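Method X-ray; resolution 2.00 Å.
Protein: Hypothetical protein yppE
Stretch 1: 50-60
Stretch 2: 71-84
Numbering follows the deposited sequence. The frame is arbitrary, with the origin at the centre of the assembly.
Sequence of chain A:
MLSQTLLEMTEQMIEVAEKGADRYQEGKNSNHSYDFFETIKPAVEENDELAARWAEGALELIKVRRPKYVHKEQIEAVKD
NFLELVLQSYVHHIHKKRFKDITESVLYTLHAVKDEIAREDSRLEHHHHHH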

ATOM      1  N   LEU A  50      -9.206   0.351   2.316  1.00 11.12           N
ATOM      2  CA  LEU A  50      -8.471   1.295   1.484  1.00 10.98           C
ATOM      3  C   LEU A  50      -7.852   0.586   0.271  1.00 10.38           C
ATOM      4  O   LEU A  50      -8.023   1.029  -0.860  1.00 10.48           O
ATOM      5  CB  LEU A  50      -7.374   1.966   2.316  1.00 14.99           C
ATOM      6  CG  LEU A  50      -6.361   2.887   1.628  1.00 14.38           C
ATOM      7  CD1 LEU A  50      -7.077   3.932   0.799  1.00 14.76           C
ATOM      8  CD2 LEU A  50      -5.483   3.548   2.695  1.00 13.39           C
ATOM      9  N   ALA A  51      -7.145  -0.515   0.517  1.00 12.80           N
ATOM     10  CA  ALA A  51      -6.485  -1.269  -0.545  1.00 13.63           C
ATOM     11  C   ALA A  51      -7.455  -1.784  -1.605  1.00 14.17           C
ATOM     12  O   ALA A  51      -7.147  -1.752  -2.796  1.00 15.34           O
ATOM     13  CB  ALA A  51      -5.693  -2.443   0.050  1.00  9.77           C
ATOM     14  N   ALA A  52      -8.622  -2.254  -1.170  1.00 14.23           N
ATOM     15  CA  ALA A  52      -9.632  -2.784  -2.090  1.00 16.22           C
ATOM     16  C   ALA A  52     -10.197  -1.704  -3.011  1.00 17.61           C
ATOM     17  O   ALA A  52     -10.310  -1.903  -4.222  1.00 18.05           O
ATOM     18  CB  ALA A  52     -10.765  -3.453  -1.292  1.00 28.76           C
ATOM     19  N   ARG A  53     -10.547  -0.556  -2.438  1.00 18.85           N
ATOM     20  CA  ARG A  53     -11.093   0.553  -3.218  1.00 18.51           C
ATOM     21  C   ARG A  53     -10.044   1.107  -4.179  1.00 17.95           C
ATOM     22  O   ARG A  53     -10.365   1.525  -5.291  1.00 17.27           O
ATOM     23  CB  ARG A  53     -11.569   1.660  -2.276  1.00 48.95           C
ATOM     24  CG  ARG A  53     -12.633   1.185  -1.299  1.00 54.33           C
ATOM     25  CD  ARG A  53     -12.890   2.192  -0.204  1.00 59.43           C
ATOM     26  NE  ARG A  53     -13.745   1.619   0.832  1.00 63.94           N
ATOM     27  CZ  ARG A  53     -14.084   2.240   1.957  1.00 65.50           C
ATOM     28  NH1 ARG A  53     -13.638   3.467   2.200  1.00 66.70           N
ATOM     29  NH2 ARG A  53     -14.869   1.633   2.843  1.00 66.75           N
ATOM     30  N   TRP A  54      -8.790   1.113  -3.737  1.00 13.96           N
ATOM     31  CA  TRP A  54      -7.690   1.605  -4.556  1.00 13.63           C
ATOM     32  C   TRP A  54      -7.520   0.692  -5.767  1.00 13.56           C
ATOM     33  O   TRP A  54      -7.468   1.162  -6.898  1.00 14.83           O
ATOM     34  CB  TRP A  54      -6.391   1.624  -3.745  1.00 10.98           C
ATOM     35  CG  TRP A  54      -5.209   2.015  -4.552  1.00 10.26           C
ATOM     36  CD1 TRP A  54      -4.823   3.284  -4.891  1.00  9.26           C
ATOM     37  CD2 TRP A  54      -4.259   1.131  -5.152  1.00  9.59           C
ATOM     38  NE1 TRP A  54      -3.688   3.239  -5.664  1.00  8.29           N
ATOM     39  CE2 TRP A  54      -3.322   1.928  -5.840  1.00 11.19           C
ATOM     40  CE3 TRP A  54      -4.109  -0.265  -5.176  1.00 10.72           C
ATOM     41  CZ2 TRP A  54      -2.244   1.379  -6.548  1.00 12.69           C
ATOM     42  CZ3 TRP A  54      -3.043  -0.815  -5.879  1.00 13.11           C
ATOM     43  CH2 TRP A  54      -2.122   0.008  -6.555  1.00 13.52           C
ATOM     44  N   ALA A  55      -7.430  -0.614  -5.513  1.00 11.39           N
ATOM     45  CA  ALA A  55      -7.263  -1.599  -6.580  1.00 13.95           C
ATOM     46  C   ALA A  55      -8.365  -1.493  -7.636  1.00 15.24           C
ATOM     47  O   ALA A  55      -8.088  -1.503  -8.840  1.00 16.22           O
ATOM     48  CB  ALA A  55      -7.231  -3.017  -5.991  1.00 13.13           C
ATOM     49  N   GLU A  56      -9.612  -1.395  -7.188  1.00 18.77           N
ATOM     50  CA  GLU A  56     -10.723  -1.283  -8.121  1.00 21.63           C
ATOM     51  C   GLU A  56     -10.554  -0.031  -8.976  1.00 19.24           C
ATOM     52  O   GLU A  56     -10.811  -0.054 -10.172  1.00 20.60           O
ATOM     53  CB  GLU A  56     -12.067  -1.268  -7.365  1.00 33.50           C
ATOM     54  CG  GLU A  56     -13.034  -0.156  -7.756  1.00 40.53           C
ATOM     55  CD  GLU A  56     -13.012   1.008  -6.768  1.00 46.16           C
ATOM     56  OE1 GLU A  56     -13.355   0.795  -5.580  1.00 47.77           O
ATOM     57  OE2 GLU A  56     -12.653   2.135  -7.176  1.00 47.45           O
ATOM     58  N   GLY A  57     -10.103   1.060  -8.364  1.00 22.48           N
ATOM     59  CA  GLY A  57      -9.907   2.289  -9.114  1.00 23.01           C
ATOM     60  C   GLY A  57      -8.715   2.164 -10.052  1.00 23.36           C
ATOM     61  O   GLY A  57      -8.765   2.614 -11.200  1.00 21.96           O
ATOM     62  N   ALA A  58      -7.642   1.549  -9.560  1.00 19.99           N
ATOM     63  CA  ALA A  58      -6.436   1.350 -10.359  1.00 19.11           C
ATOM     64  C   ALA A  58      -6.773   0.488 -11.566  1.00 21.07           C
ATOM     65  O   ALA A  58      -6.385   0.806 -12.690  1.00 22.73           O
ATOM     66  CB  ALA A  58      -5.333   0.673  -9.518  1.00  9.19           C
ATOM     67  N   LEU A  59      -7.495  -0.605 -11.337  1.00 16.11           N
ATOM     68  CA  LEU A  59      -7.874  -1.480 -12.439  1.00 17.37           C
ATOM     69  C   LEU A  59      -8.748  -0.741 -13.457  1.00 19.13           C
ATOM     70  O   LEU A  59      -8.598  -0.931 -14.667  1.00 19.12           O
ATOM     71  CB  LEU A  59      -8.599  -2.712 -11.909  1.00 19.42           C
ATOM     72  CG  LEU A  59      -7.708  -3.682 -11.129  1.00 17.71           C
ATOM     73  CD1 LEU A  59      -8.568  -4.781 -10.540  1.00 17.86           C
ATOM     74  CD2 LEU A  59      -6.627  -4.263 -12.056  1.00 18.35           C
ATOM     75  N   GLU A  60      -9.663   0.095 -12.972  1.00 20.05           N
ATOM     76  CA  GLU A  60     -10.520   0.869 -13.870  1.00 22.65           C
ATOM     77  C   GLU A  60      -9.623   1.755 -14.735  1.00 23.00           C
ATOM     78  O   GLU A  60      -9.791   1.836 -15.952  1.00 21.47           O
ATOM     79  CB  GLU A  60     -11.486   1.760 -13.075  1.00 39.98           C
ATOM     80  CG  GLU A  60     -12.641   1.018 -12.421  1.00 45.98           C
ATOM     81  CD  GLU A  60     -13.627   1.957 -11.751  1.00 48.44           C
ATOM     82  OE1 GLU A  60     -14.064   2.931 -12.408  1.00 50.37           O
ATOM     83  OE2 GLU A  60     -13.971   1.717 -10.572  1.00 49.35           O
ATOM     84  N   HIS A  71       0.346  -2.630 -15.136  1.00 23.99           N
ATOM     85  CA  HIS A  71      -0.555  -3.675 -15.615  1.00 25.06           C
ATOM     86  C   HIS A  71      -1.325  -4.366 -14.492  1.00 24.42           C
ATOM     87  O   HIS A  71      -0.972  -4.241 -13.318  1.00 21.58           O
ATOM     88  CB  HIS A  71       0.239  -4.689 -16.435  1.00 25.08           C
ATOM     89  CG  HIS A  71       0.895  -4.087 -17.636  1.00 26.32           C
ATOM     90  ND1 HIS A  71       0.176  -3.522 -18.668  1.00 27.27           N
ATOM     91  CD2 HIS A  71       2.201  -3.896 -17.939  1.00 25.78           C
ATOM     92  CE1 HIS A  71       1.009  -3.007 -19.555  1.00 25.91           C
ATOM     93  NE2 HIS A  71       2.244  -3.220 -19.136  1.00 27.54           N
ATOM     94  N   LYS A  72      -2.370  -5.103 -14.867  1.00 20.34           N
ATOM     95  CA  LYS A  72      -3.243  -5.793 -13.916  1.00 20.24           C
ATOM     96  C   LYS A  72      -2.576  -6.628 -12.813  1.00 18.66           C
ATOM     97  O   LYS A  72      -2.862  -6.439 -11.624  1.00 17.02           O
ATOM     98  CB  LYS A  72      -4.231  -6.679 -14.686  1.00 39.10           C
ATOM     99  CG  LYS A  72      -5.422  -7.150 -13.857  1.00 43.21           C
ATOM    100  CD  LYS A  72      -6.212  -8.250 -14.562  1.00 49.03           C
ATOM    101  CE  LYS A  72      -5.442  -9.571 -14.583  1.00 50.57           C
ATOM    102  NZ  LYS A  72      -6.285 -10.706 -15.071  1.00 53.06           N
ATOM    103  N   GLU A  73      -1.712  -7.564 -13.196  1.00 15.36           N
ATOM    104  CA  GLU A  73      -1.055  -8.424 -12.213  1.00 15.96           C
ATOM    105  C   GLU A  73      -0.345  -7.622 -11.130  1.00 13.60           C
ATOM    106  O   GLU A  73      -0.343  -7.993  -9.959  1.00 11.15           O
ATOM    107  CB  GLU A  73      -0.043  -9.345 -12.898  1.00 30.99           C
ATOM    108  CG  GLU A  73      -0.647 -10.264 -13.935  1.00 36.66           C
ATOM    109  CD  GLU A  73      -0.823  -9.602 -15.288  1.00 40.37           C
ATOM    110  OE1 GLU A  73      -0.594  -8.373 -15.407  1.00 39.85           O
ATOM    111  OE2 GLU A  73      -1.194 -10.323 -16.235  1.00 43.12           O
ATOM    112  N   GLN A  74       0.266  -6.523 -11.545  1.00 16.70           N
ATOM    113  CA  GLN A  74       0.994  -5.646 -10.645  1.00 17.91           C
ATOM    114  C   GLN A  74       0.019  -5.052  -9.625  1.00 15.90           C
ATOM    115  O   GLN A  74       0.281  -5.060  -8.424  1.00 16.15           O
ATOM    116  CB  GLN A  74       1.655  -4.559 -11.489  1.00 23.53           C
ATOM    117  CG  GLN A  74       2.527  -3.558 -10.793  1.00 27.32           C
ATOM    118  CD  GLN A  74       3.207  -2.661 -11.813  1.00 30.41           C
ATOM    119  OE1 GLN A  74       2.613  -2.318 -12.841  1.00 30.82           O
ATOM    120  NE2 GLN A  74       4.448  -2.279 -11.542  1.00 30.42           N
ATOM    121  N   ILE A  75      -1.115  -4.564 -10.111  1.00 13.43           N
ATOM    122  CA  ILE A  75      -2.114  -3.973  -9.229  1.00 14.54           C
ATOM    123  C   ILE A  75      -2.635  -5.013  -8.248  1.00 14.21           C
ATOM    124  O   ILE A  75      -2.675  -4.771  -7.044  1.00 15.16           O
ATOM    125  CB  ILE A  75      -3.301  -3.388 -10.030  1.00 15.30           C
ATOM    126  CG1 ILE A  75      -2.826  -2.192 -10.867  1.00 16.16           C
ATOM    127  CG2 ILE A  75      -4.406  -2.936  -9.073  1.00 13.88           C
ATOM    128  CD1 ILE A  75      -2.222  -1.073 -10.033  1.00 19.12           C
ATOM    129  N   GLU A  76      -3.012  -6.175  -8.770  1.00 14.74           N
ATOM    130  CA  GLU A  76      -3.545  -7.258  -7.943  1.00 16.85           C
ATOM    131  C   GLU A  76      -2.614  -7.741  -6.823  1.00 16.01           C
ATOM    132  O   GLU A  76      -3.079  -8.140  -5.754  1.00 15.58           O
ATOM    133  CB  GLU A  76      -3.940  -8.440  -8.839  1.00 20.25           C
ATOM    134  CG  GLU A  76      -5.045  -8.108  -9.838  1.00 24.67           C
ATOM    135  CD  GLU A  76      -5.402  -9.282 -10.745  1.00 29.26           C
ATOM    136  OE1 GLU A  76      -4.487  -9.861 -11.372  1.00 30.67           O
ATOM    137  OE2 GLU A  76      -6.601  -9.620 -10.833  1.00 31.49           O
ATOM    138  N   ALA A  77      -1.305  -7.688  -7.051  1.00 16.98           N
ATOM    139  CA  ALA A  77      -0.335  -8.142  -6.053  1.00 15.81           C
ATOM    140  C   ALA A  77      -0.187  -7.249  -4.809  1.00 15.78           C
ATOM    141  O   ALA A  77       0.267  -7.714  -3.759  1.00 16.54           O
ATOM    142  CB  ALA A  77       1.027  -8.317  -6.710  1.00 15.89           C
ATOM    143  N   VAL A  78      -0.556  -5.977  -4.934  1.00 14.33           N
ATOM    144  CA  VAL A  78      -0.438  -5.013  -3.837  1.00 14.96           C
ATOM    145  C   VAL A  78      -1.167  -5.405  -2.545  1.00 15.60           C
ATOM    146  O   VAL A  78      -0.592  -5.364  -1.452  1.00 14.18           O
ATOM    147  CB  VAL A  78      -0.945  -3.617  -4.296  1.00 13.02           C
ATOM    148  CG1 VAL A  78      -0.921  -2.625  -3.123  1.00 12.55           C
ATOM    149  CG2 VAL A  78      -0.061  -3.103  -5.444  1.00 12.58           C
ATOM    150  N   LYS A  79      -2.435  -5.776  -2.681  1.00 17.30           N
ATOM    151  CA  LYS A  79      -3.276  -6.159  -1.548  1.00 17.43           C
ATOM    152  C   LYS A  79      -2.586  -7.025  -0.492  1.00 16.01           C
ATOM    153  O   LYS A  79      -2.373  -6.583   0.637  1.00 15.30           O
ATOM    154  CB  LYS A  79      -4.513  -6.889  -2.067  1.00 35.45           C
ATOM    155  CG  LYS A  79      -5.364  -7.576  -1.011  1.00 40.11           C
ATOM    156  CD  LYS A  79      -6.385  -8.480  -1.691  1.00 44.05           C
ATOM    157  CE  LYS A  79      -7.326  -9.140  -0.700  1.00 46.24           C
ATOM    158  NZ  LYS A  79      -8.237 -10.100  -1.390  1.00 46.57           N
ATOM    159  N   ASP A  80      -2.236  -8.253  -0.857  1.00 15.05           N
ATOM    160  CA  ASP A  80      -1.612  -9.156   0.108  1.00 16.61           C
ATOM    161  C   ASP A  80      -0.325  -8.630   0.705  1.00 13.99           C
ATOM    162  O   ASP A  80      -0.100  -8.784   1.898  1.00 15.09           O
ATOM    163  CB  ASP A  80      -1.372 -10.536  -0.512  1.00 19.45           C
ATOM    164  CG  ASP A  80      -2.663 -11.202  -0.950  1.00 21.87           C
ATOM    165  OD1 ASP A  80      -3.720 -10.877  -0.366  1.00 19.54           O
ATOM    166  OD2 ASP A  80      -2.619 -12.052  -1.866  1.00 27.46           O
ATOM    167  N   ASN A  81       0.518  -7.997  -0.103  1.00 13.63           N
ATOM    168  CA  ASN A  81       1.773  -7.474   0.430  1.00 13.89           C
ATOM    169  C   ASN A  81       1.512  -6.287   1.361  1.00 11.84           C
ATOM    170  O   ASN A  81       2.115  -6.184   2.429  1.00 12.10           O
ATOM    171  CB  ASN A  81       2.711  -7.045  -0.701  1.00 15.59           C
ATOM    172  CG  ASN A  81       3.379  -8.224  -1.389  1.00 16.97           C
ATOM    173  OD1 ASN A  81       3.782  -9.195  -0.741  1.00 17.52           O
ATOM    174  ND2 ASN A  81       3.521  -8.133  -2.704  1.00 16.90           N
ATOM    175  N   PHE A  82       0.611  -5.400   0.952  1.00  8.16           N
ATOM    176  CA  PHE A  82       0.272  -4.228   1.745  1.00  7.94           C
ATOM    177  C   PHE A  82      -0.293  -4.629   3.102  1.00  9.40           C
ATOM    178  O   PHE A  82       0.095  -4.072   4.131  1.00  9.62           O
ATOM    179  CB  PHE A  82      -0.738  -3.370   0.987  1.00  7.07           C
ATOM    180  CG  PHE A  82      -1.143  -2.115   1.712  1.00  7.68           C
ATOM    181  CD1 PHE A  82      -0.247  -1.055   1.864  1.00  9.45           C
ATOM    182  CD2 PHE A  82      -2.426  -1.984   2.230  1.00 11.54           C
ATOM    183  CE1 PHE A  82      -0.634   0.124   2.524  1.00 10.75           C
ATOM    184  CE2 PHE A  82      -2.821  -0.806   2.893  1.00  9.91           C
ATOM    185  CZ  PHE A  82      -1.919   0.245   3.037  1.00  9.21           C
ATOM    186  N   LEU A  83      -1.213  -5.592   3.113  1.00 10.54           N
ATOM    187  CA  LEU A  83      -1.797  -6.040   4.377  1.00 12.73           C
ATOM    188  C   LEU A  83      -0.773  -6.729   5.266  1.00 11.38           C
ATOM    189  O   LEU A  83      -0.845  -6.632   6.493  1.00 12.19           O
ATOM    190  CB  LEU A  83      -2.984  -6.974   4.128  1.00 16.18           C
ATOM    191  CG  LEU A  83      -4.331  -6.301   3.849  1.00 20.61           C
ATOM    192  CD1 LEU A  83      -4.193  -5.314   2.713  1.00 22.38           C
ATOM    193  CD2 LEU A  83      -5.362  -7.367   3.512  1.00 20.87           C
ATOM    194  N   GLU A  84       0.178  -7.440   4.670  1.00 10.64           N
ATOM    195  CA  GLU A  84       1.198  -8.075   5.496  1.00  8.87           C
ATOM    196  C   GLU A  84       2.037  -6.953   6.106  1.00  9.37           C
ATOM    197  O   GLU A  84       2.340  -6.973   7.302  1.00  7.21           O
ATOM    198  CB  GLU A  84       2.084  -9.010   4.678  1.00 12.62           C
ATOM    199  CG  GLU A  84       3.326  -9.476   5.447  1.00 14.24           C
ATOM    200  CD  GLU A  84       4.091 -10.601   4.775  1.00 16.11           C
ATOM    201  OE1 GLU A  84       4.093 -10.676   3.525  1.00 16.46           O
ATOM    202  OE2 GLU A  84       4.711 -11.402   5.514  1.00 14.55           O
TER

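The most distinctive feature of this contact is a single knob: the side chain of I75 sits in a hole formed by W54, A55, A58 and L59, and it touches all four. With chi1 at -66° and chi2 at -59°, both m, I75 places both CD1 and CG2 in that hole. CD1 lies 3.6 Å from CH2 of W54 and 3.6 Å from CB of A58; CG2 lies 3.8 Å from the same CB of A58, 4.2 Å from CB of A55 and 3.9 Å from CD2 of L59. The CA-to-CB bond of I75 points toward the other stretch, and the residue gives up 90 Å² to it, the largest share of any residue here.

The backbones that support this arrangement are two helices, 50-60 and 72-84, running almost exactly antiparallel: their N-to-C directions make an angle of 176°, and their axes approach to 9.6 Å. The register shows the opposed directions, since CA of A51 is 5.9 Å from CA of K79, CA of A55 is 6.3 Å from CA of I75, and CA of L59 is 6.5 Å from CA of K72. As the first helix advances, its neighbours on the second fall in number. The side chains of A51, A55 and A58 are single methyl groups, and larger side chains of the second helix lie against them; at A55 the backbone O is also close, 4.0 Å from CG2 of I75.

Beyond the knob, W54 provides a second apolar surface. Its CA-to-CB bond points sideways, but with chi1 at 176° (t) the indole reaches back to the second helix, where CZ3 comes within 3.8 Å of CG2 of V78. Both V78 and I75 approach the ring obliquely. The polar edge of the indole is not left wanting, because NE1 is hydrogen-bonded elsewhere in the structure.

Near the start of stretch 1, A51 points its CB toward the second helix and meets two residues there: CD2 of F82 at 4.0 Å, oblique to the ring, and CD1 of L83 at 4.2 Å. At the other end, CD2 of L59 lies 3.6 Å from CG of K72. That contact uses the aliphatic part of the lysine, whose end leads away from stretch 1, so the charged NZ can remain apart from the leucine.

No hydrogen bond crosses between the stretches. The contact, which buries 453 Å² with both sides summed, consists mainly of van der Waals contacts between carbon atoms, as expected where apolar side chains are withdrawn from water. Hydrogen bonding instead serves each helix internally. In the first, A58 N donates to W54 O and L59 N to A55 O, both at 2.7 Å, holding the residues of the hole in place relative to one another. The second helix is preceded by H71 at the N-cap position; its backbone N donates to OE1 of Q74 at 3.2 Å, with an angle of 154°, while its O accepts from I75 N at 3.2 Å.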